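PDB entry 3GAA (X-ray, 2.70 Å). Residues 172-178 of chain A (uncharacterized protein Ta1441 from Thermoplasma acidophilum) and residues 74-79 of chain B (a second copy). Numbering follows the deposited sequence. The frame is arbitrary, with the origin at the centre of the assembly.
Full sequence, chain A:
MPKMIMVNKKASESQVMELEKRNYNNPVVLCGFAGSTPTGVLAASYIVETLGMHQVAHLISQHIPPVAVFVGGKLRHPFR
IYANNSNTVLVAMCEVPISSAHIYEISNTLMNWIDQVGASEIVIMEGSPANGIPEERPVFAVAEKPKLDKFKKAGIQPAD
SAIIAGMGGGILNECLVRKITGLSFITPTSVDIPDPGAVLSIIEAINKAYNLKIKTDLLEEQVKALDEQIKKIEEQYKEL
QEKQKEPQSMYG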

# COMPACT_ATOMS: atom_id res chain seq x y z
N LEU A 172 6.57 -18.55 -25.26
CA LEU A 172 5.94 -18.17 -26.49
C LEU A 172 4.71 -17.23 -26.26
O LEU A 172 4.48 -16.24 -27.00
N ASN A 173 3.93 -17.53 -25.21
CA ASN A 173 2.71 -16.75 -24.99
C ASN A 173 3.11 -15.36 -24.57
O ASN A 173 2.64 -14.37 -25.12
N GLU A 174 4.04 -15.28 -23.64
CA GLU A 174 4.53 -14.01 -23.26
C GLU A 174 5.02 -13.21 -24.45
O GLU A 174 4.78 -12.04 -24.53
N CYS A 175 5.72 -13.85 -25.36
CA CYS A 175 6.25 -13.14 -26.50
C CYS A 175 5.13 -12.62 -27.33
O CYS A 175 5.13 -11.46 -27.70
N LEU A 176 4.18 -13.50 -27.65
CA LEU A 176 3.08 -13.13 -28.53
C LEU A 176 2.36 -11.93 -27.95
O LEU A 176 2.02 -11.02 -28.66
N VAL A 177 2.15 -11.89 -26.67
CA VAL A 177 1.48 -10.74 -26.10
C VAL A 177 2.35 -9.47 -26.06
O VAL A 177 1.90 -8.33 -26.35
N ARG A 178 3.61 -9.64 -25.74
CA ARG A 178 4.51 -8.52 -25.67
C ARG A 178 4.93 -7.98 -27.02
O ARG A 178 5.60 -6.97 -27.07
N LYS B 74 -0.03 -22.14 -37.64
CA LYS B 74 -0.14 -20.75 -37.30
C LYS B 74 -0.11 -20.69 -35.76
O LYS B 74 -0.94 -21.30 -35.09
N LEU B 75 0.92 -20.01 -35.25
CA LEU B 75 1.20 -19.86 -33.83
C LEU B 75 0.36 -18.78 -33.21
O LEU B 75 0.41 -17.68 -33.68
N ARG B 76 -0.42 -19.06 -32.16
CA ARG B 76 -1.04 -17.99 -31.38
C ARG B 76 -1.24 -18.30 -29.95
O ARG B 76 -1.22 -19.44 -29.51
N HIS B 77 -1.51 -17.22 -29.23
CA HIS B 77 -2.01 -17.25 -27.89
C HIS B 77 -3.39 -17.91 -27.95
O HIS B 77 -4.09 -17.81 -28.95
N PRO B 78 -3.79 -18.62 -26.88
CA PRO B 78 -5.08 -19.29 -26.93
C PRO B 78 -6.31 -18.38 -26.71
O PRO B 78 -7.42 -18.71 -27.17
N PHE B 79 -6.12 -17.23 -26.06
CA PHE B 79 -7.24 -16.33 -25.76
C PHE B 79 -7.13 -14.96 -26.47
O PHE B 79 -6.31 -14.15 -26.13

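What does the chain B segment offer the helix as it begins? Lys74(B) lies out of reach, so the contact opens with Leu75(B), whose CA-to-CB bond points toward the helix of chain A. Its chi1 is t and its chi2 p. Leu75(B) CG lies 3.9 Å from Leu176(A) CD2, an apolar contact between two branched side chains. Leu176(A) also points toward its partner, with chi1 m and chi2 between wells at -16°. Leu172(A), one turn earlier on the helix, points the same way, but its nearest approach is 4.6 Å, from Leu172(A) CG to Leu75(B) CD2, so it is partly covered without close contact.

Why does Arg76(B), a long charged residue, add so little? Its CA-to-CB bond points away from the helix, and the side chain folds back along its own segment, with chi1 at -11°, far from any well. There NE and NH1 of Arg76(B) each donate a hydrogen bond to Lys74(B) O, both at 3.0 Å, while NH2 is satisfied elsewhere in the structure. What the helix meets is therefore the backbone: Leu176(A) CD2 sits 4.1 Å from Arg76(B) C and 4.0 Å from His77(B) N, so one methyl covers the peptide link between these residues.

How does His77(B) fit against the helix? It has the largest area covered by the opposing stretch, and although its CA-to-CB bond runs sideways, the end of the side chain comes nearer. With chi1 t and chi2 at -83°, the ring approaches two helix residues one turn apart. Its CD2 lies 3.5 Å from Val177(A) CG2 and 3.7 Å from Asn173(A) CG, both approaching obliquely. Val177(A) has chi1 t. The ring is also tied to its own chain, since Phe79(B) N donates a hydrogen bond to His77(B) ND1 at 3.2 Å; ND1 thus serves as an acceptor within its own stretch, while the ring atom nearest the helix is a carbon, CD2.

Where does the contact end, and does any polar bond hold it? Pro78(B) closes it, its CD 3.8 Å from Asn173(A) OD1. Asn173(A), chi1 m, leaves its CB sideways yet brings its end nearer, so that OD1 also lies 3.7 Å from His77(B) CA. These are packing distances: no hydrogen bond joins the stretches, and Asn173(A) ND2 finds its partner elsewhere in the structure. Phe79(B) is out of reach. On the helix, Glu174(A) points away and pairs with Arg178(A) instead, in a salt bridge from Arg178(A) NE to Glu174(A) OE1 at 2.8 Å.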

# COMPACT_ATOMS: atom_id res chain seq x y z
CB LEU A 172 5.59 -19.43 -27.26
CG LEU A 172 6.65 -19.85 -28.27
CD1 LEU A 172 7.98 -19.12 -28.01
CD2 LEU A 172 6.87 -21.33 -28.36
CB ASN A 173 1.78 -17.39 -23.97
CG ASN A 173 0.87 -18.42 -24.60
OD1 ASN A 173 0.74 -18.50 -25.83
ND2 ASN A 173 0.26 -19.22 -23.79
CB GLU A 174 5.65 -14.20 -22.30
CG GLU A 174 5.19 -14.60 -20.95
CD GLU A 174 4.55 -13.48 -20.11
OE1 GLU A 174 4.60 -12.24 -20.41
OE2 GLU A 174 4.02 -13.90 -19.05
CB CYS A 175 7.13 -14.05 -27.35
SG CYS A 175 8.76 -14.25 -26.67
CB LEU A 176 2.09 -14.26 -28.75
CG LEU A 176 2.23 -15.35 -29.84
CD1 LEU A 176 3.22 -15.01 -30.91
CD2 LEU A 176 2.46 -16.79 -29.25
CB VAL A 177 1.00 -11.04 -24.71
CG1 VAL A 177 0.48 -9.78 -24.18
CG2 VAL A 177 -0.12 -12.19 -24.77
CB ARG A 178 5.74 -8.93 -24.90
CG ARG A 178 5.45 -9.15 -23.44
CD ARG A 178 6.60 -9.82 -22.78
NE ARG A 178 6.33 -10.25 -21.42
CZ ARG A 178 6.47 -9.46 -20.37
NH1 ARG A 178 6.88 -8.22 -20.53
NH2 ARG A 178 6.25 -9.91 -19.15
CB LYS B 74 -1.35 -20.10 -38.02
CG LYS B 74 -2.41 -19.41 -37.10
CD LYS B 74 -3.18 -18.15 -37.75
CE LYS B 74 -4.29 -17.52 -36.76
NZ LYS B 74 -5.52 -18.39 -36.57
CB LEU B 75 2.68 -19.48 -33.63
CG LEU B 75 3.27 -19.25 -32.23
CD1 LEU B 75 3.15 -20.50 -31.34
CD2 LEU B 75 4.73 -18.79 -32.33
CB ARG B 76 -2.45 -17.63 -31.86
CG ARG B 76 -2.90 -18.20 -33.15
CD ARG B 76 -3.90 -19.34 -32.98
NE ARG B 76 -3.43 -20.54 -33.68
CZ ARG B 76 -4.19 -21.50 -34.18
NH1 ARG B 76 -3.61 -22.54 -34.76
NH2 ARG B 76 -5.50 -21.44 -34.10
CB HIS B 77 -2.06 -15.80 -27.38
CG HIS B 77 -2.20 -15.67 -25.90
ND1 HIS B 77 -3.42 -15.76 -25.27
CD2 HIS B 77 -1.28 -15.44 -24.94
CE1 HIS B 77 -3.24 -15.61 -23.97
NE2 HIS B 77 -1.95 -15.42 -23.74
CB PRO B 78 -4.95 -20.31 -25.81
CG PRO B 78 -3.96 -19.70 -24.87
CD PRO B 78 -2.98 -19.07 -25.74
CB PHE B 79 -7.31 -16.12 -24.24
CG PHE B 79 -8.68 -15.91 -23.72
CD1 PHE B 79 -9.57 -15.05 -24.37
CD2 PHE B 79 -9.10 -16.59 -22.58
CE1 PHE B 79 -10.86 -14.86 -23.89
CE2 PHE B 79 -10.40 -16.39 -22.08
CZ PHE B 79 -11.28 -15.52 -22.76